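Long-range contact in putative metal-dependent isothiocyanate hydrolase SaxA (Pectobacterium carotovorum, PDB 6BRM), which probably hydrolyses isothiocyanates, the toxic defence compounds of plants, at a site that holds two zinc ions: residues V63-T68 / M85-Q90. Residues are numbered along the deposited sequence; the frame is centred on the assembly and turned at random.
Sequences VILTHT and MLIYTQ. With ZN (zinc ion), chain L.
V63 pairs with I87 and I64 with Y88 as parallel neighbours in one sheet of the metallo-beta-lactamase fold; the two strands are the ends of a beta-alpha-beta unit whose helix is 75-80. Three backbone hydrogen bonds join them: V63 N to L86 O, Y88 N back to V63 O (2.7 Å), and L65 N to Y88 O (171° at the hydrogen). Backbone hydrogen bonds also tie I64 to L21 and D23, and I87 to N105 and R107, so the pair sits inside the sheet.

Apolar side chains meet on both faces. On the V63 face, I87 lies alongside V63 and brings CD1 to 3.7 Å from V63 CB, while V63 CG2 touches M85 CG at 3.7 Å, the two side chains crossing at about a right angle. L65 CD2 touches I87 CG2 at 4.0 Å. On the other face I64 CG1 meets Y88 CB, and I64 also packs against L149 and F151.

From L65 on the backbones drift apart. Q90 NE2 comes close to T66 O at too poor an angle for a hydrogen bond; its stronger partner is D94 OD2. The loop delivers H67 to the zinc site it shares with H69, H128 and D164. T66 OG1, also hydrogen-bonded to D23, accepts a hydrogen bond from H67 ND1 in the ring plane at 2.9 Å, fixing the ring's rotation while H67 NE2 binds zinc at 2.2 Å.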
ATOM      1  N   VAL B  63     -23.105   6.978  10.237  1.00 49.59           N
ATOM      2  CA  VAL B  63     -22.874   6.142   9.060  1.00 50.10           C
ATOM      3  C   VAL B  63     -21.385   6.217   8.711  1.00 49.42           C
ATOM      4  O   VAL B  63     -20.761   7.264   8.884  1.00 48.84           O
ATOM      5  CB  VAL B  63     -23.739   6.627   7.868  1.00 51.13           C
ATOM      6  CG1 VAL B  63     -23.446   5.841   6.599  1.00 51.29           C
ATOM      7  CG2 VAL B  63     -25.224   6.526   8.206  1.00 51.84           C
ATOM      8  N   ILE B  64     -20.823   5.110   8.226  1.00 49.63           N
ATOM      9  CA  ILE B  64     -19.414   5.065   7.818  1.00 49.80           C
ATOM     10  C   ILE B  64     -19.319   4.564   6.373  1.00 50.82           C
ATOM     11  O   ILE B  64     -19.779   3.466   6.070  1.00 53.94           O
ATOM     12  CB  ILE B  64     -18.561   4.178   8.759  1.00 49.90           C
ATOM     13  CG1 ILE B  64     -18.848   4.513  10.234  1.00 50.38           C
ATOM     14  CG2 ILE B  64     -17.074   4.369   8.464  1.00 49.87           C
ATOM     15  CD1 ILE B  64     -18.141   3.625  11.237  1.00 50.25           C
ATOM     16  N   LEU B  65     -18.729   5.384   5.497  1.00 49.57           N
ATOM     17  CA  LEU B  65     -18.508   5.042   4.087  1.00 48.80           C
ATOM     18  C   LEU B  65     -17.025   4.768   3.843  1.00 49.46           C
ATOM     19  O   LEU B  65     -16.197   5.677   3.971  1.00 47.65           O
ATOM     20  CB  LEU B  65     -18.962   6.189   3.171  1.00 48.64           C
ATOM     21  CG  LEU B  65     -20.416   6.248   2.684  1.00 48.89           C
ATOM     22  CD1 LEU B  65     -21.403   5.675   3.690  1.00 49.38           C
ATOM     23  CD2 LEU B  65     -20.786   7.685   2.338  1.00 48.14           C
ATOM     24  N   THR B  66     -16.708   3.524   3.478  1.00 49.41           N
ATOM     25  CA  THR B  66     -15.345   3.138   3.101  1.00 49.35           C
ATOM     26  C   THR B  66     -14.964   3.754   1.754  1.00 49.75           C
ATOM     27  O   THR B  66     -13.817   4.148   1.553  1.00 50.25           O
ATOM     28  CB  THR B  66     -15.176   1.608   3.018  1.00 49.97           C
ATOM     29  OG1 THR B  66     -16.070   1.065   2.036  1.00 51.82           O
ATOM     30  CG2 THR B  66     -15.443   0.961   4.374  1.00 49.68           C
ATOM     31  N   HIS B  67     -15.932   3.797   0.839  1.00 49.20           N
ATOM     32  CA  HIS B  67     -15.808   4.493  -0.450  1.00 49.10           C
ATOM     33  C   HIS B  67     -17.193   4.649  -1.096  1.00 49.53           C
ATOM     34  O   HIS B  67     -18.190   4.152  -0.561  1.00 48.40           O
ATOM     35  CB  HIS B  67     -14.820   3.780  -1.396  1.00 49.29           C
ATOM     36  CG  HIS B  67     -15.188   2.368  -1.743  1.00 48.04           C
ATOM     37  ND1 HIS B  67     -15.670   1.464  -0.820  1.00 47.34           N
ATOM     38  CD2 HIS B  67     -15.088   1.689  -2.911  1.00 48.09           C
ATOM     39  CE1 HIS B  67     -15.875   0.299  -1.410  1.00 47.04           C
ATOM     40  NE2 HIS B  67     -15.532   0.408  -2.681  1.00 46.57           N
ATOM     41  N   THR B  68     -17.249   5.342  -2.236  1.00 49.70           N
ATOM     42  CA  THR B  68     -18.518   5.690  -2.889  1.00 50.05           C
ATOM     43  C   THR B  68     -18.909   4.793  -4.082  1.00 48.20           C
ATOM     44  O   THR B  68     -19.731   5.196  -4.906  1.00 48.58           O
ATOM     45  CB  THR B  68     -18.491   7.165  -3.339  1.00 51.50           C
ATOM     46  OG1 THR B  68     -17.412   7.362  -4.262  1.00 54.49           O
ATOM     47  CG2 THR B  68     -18.306   8.082  -2.140  1.00 51.89           C
ATOM     48  N   MET B  85     -27.923  13.216   9.393  1.00 56.19           N
ATOM     49  CA  MET B  85     -27.152  12.102   9.957  1.00 56.46           C
ATOM     50  C   MET B  85     -25.654  12.396   9.893  1.00 56.23           C
ATOM     51  O   MET B  85     -25.169  12.990   8.924  1.00 57.65           O
ATOM     52  CB  MET B  85     -27.456  10.809   9.182  1.00 57.76           C
ATOM     53  CG  MET B  85     -26.707   9.557   9.635  1.00 58.84           C
ATOM     54  SD  MET B  85     -27.182   8.955  11.266  1.00 61.80           S
ATOM     55  CE  MET B  85     -28.829   8.336  10.916  1.00 62.42           C
ATOM     56  N   LEU B  86     -24.932  11.960  10.923  1.00 54.00           N
ATOM     57  CA  LEU B  86     -23.475  12.074  10.971  1.00 53.51           C
ATOM     58  C   LEU B  86     -22.826  11.026  10.054  1.00 53.53           C
ATOM     59  O   LEU B  86     -22.897   9.826  10.335  1.00 52.63           O
ATOM     60  CB  LEU B  86     -22.974  11.902  12.412  1.00 53.55           C
ATOM     61  CG  LEU B  86     -21.460  11.945  12.674  1.00 53.73           C
ATOM     62  CD1 LEU B  86     -20.816  13.215  12.133  1.00 53.65           C
ATOM     63  CD2 LEU B  86     -21.193  11.807  14.164  1.00 54.63           C
ATOM     64  N   ILE B  87     -22.194  11.482   8.971  1.00 52.49           N
ATOM     65  CA  ILE B  87     -21.521  10.592   8.022  1.00 50.86           C
ATOM     66  C   ILE B  87     -20.005  10.684   8.196  1.00 50.06           C
ATOM     67  O   ILE B  87     -19.441  11.777   8.163  1.00 49.76           O
ATOM     68  CB  ILE B  87     -21.853  10.939   6.549  1.00 51.68           C
ATOM     69  CG1 ILE B  87     -23.350  11.238   6.349  1.00 52.87           C
ATOM     70  CG2 ILE B  87     -21.406   9.812   5.625  1.00 51.68           C
ATOM     71  CD1 ILE B  87     -24.287  10.105   6.715  1.00 53.12           C
ATOM     72  N   TYR B  88     -19.364   9.528   8.364  1.00 48.84           N
ATOM     73  CA  TYR B  88     -17.909   9.414   8.432  1.00 48.40           C
ATOM     74  C   TYR B  88     -17.378   8.942   7.075  1.00 49.94           C
ATOM     75  O   TYR B  88     -17.697   7.830   6.644  1.00 50.89           O
ATOM     76  CB  TYR B  88     -17.500   8.416   9.526  1.00 48.09           C
ATOM     77  CG  TYR B  88     -17.484   8.984  10.939  1.00 48.04           C
ATOM     78  CD1 TYR B  88     -16.582   9.988  11.301  1.00 47.32           C
ATOM     79  CD2 TYR B  88     -18.354   8.502  11.922  1.00 48.63           C
ATOM     80  CE1 TYR B  88     -16.554  10.504  12.587  1.00 47.60           C
ATOM     81  CE2 TYR B  88     -18.332   9.015  13.216  1.00 48.26           C
ATOM     82  CZ  TYR B  88     -17.429  10.015  13.543  1.00 47.89           C
ATOM     83  OH  TYR B  88     -17.400  10.530  14.815  1.00 46.20           O
ATOM     84  N   THR B  89     -16.571   9.776   6.412  1.00 49.06           N
ATOM     85  CA  THR B  89     -15.989   9.438   5.107  1.00 47.87           C
ATOM     86  C   THR B  89     -14.491   9.146   5.177  1.00 48.81           C
ATOM     87  O   THR B  89     -13.815   9.477   6.150  1.00 49.86           O
ATOM     88  CB  THR B  89     -16.217  10.551   4.069  1.00 47.84           C
ATOM     89  OG1 THR B  89     -15.522  11.740   4.466  1.00 48.84           O
ATOM     90  CG2 THR B  89     -17.703  10.845   3.914  1.00 48.57           C
ATOM     91  N   GLN B  90     -14.002   8.532   4.107  1.00 49.20           N
ATOM     92  CA  GLN B  90     -12.611   8.093   3.957  1.00 48.20           C
ATOM     93  C   GLN B  90     -11.631   9.252   3.751  1.00 49.50           C
ATOM     94  O   GLN B  90     -10.545   9.254   4.333  1.00 48.45           O
ATOM     95  CB  GLN B  90     -12.540   7.129   2.764  1.00 48.06           C
ATOM     96  CG  GLN B  90     -11.156   6.728   2.273  1.00 48.29           C
ATOM     97  CD  GLN B  90     -11.213   5.874   1.016  1.00 48.03           C
ATOM     98  OE1 GLN B  90     -10.392   4.979   0.831  1.00 48.51           O
ATOM     99  NE2 GLN B  90     -12.183   6.146   0.146  1.00 46.22           N
TER
HETATM  100 ZN    ZN L 301     -15.613  -1.078  -4.317  1.00 48.41          ZN
HETATM  101  O   HOH W   1     -17.530  -1.888  -4.989  1.00 47.57           O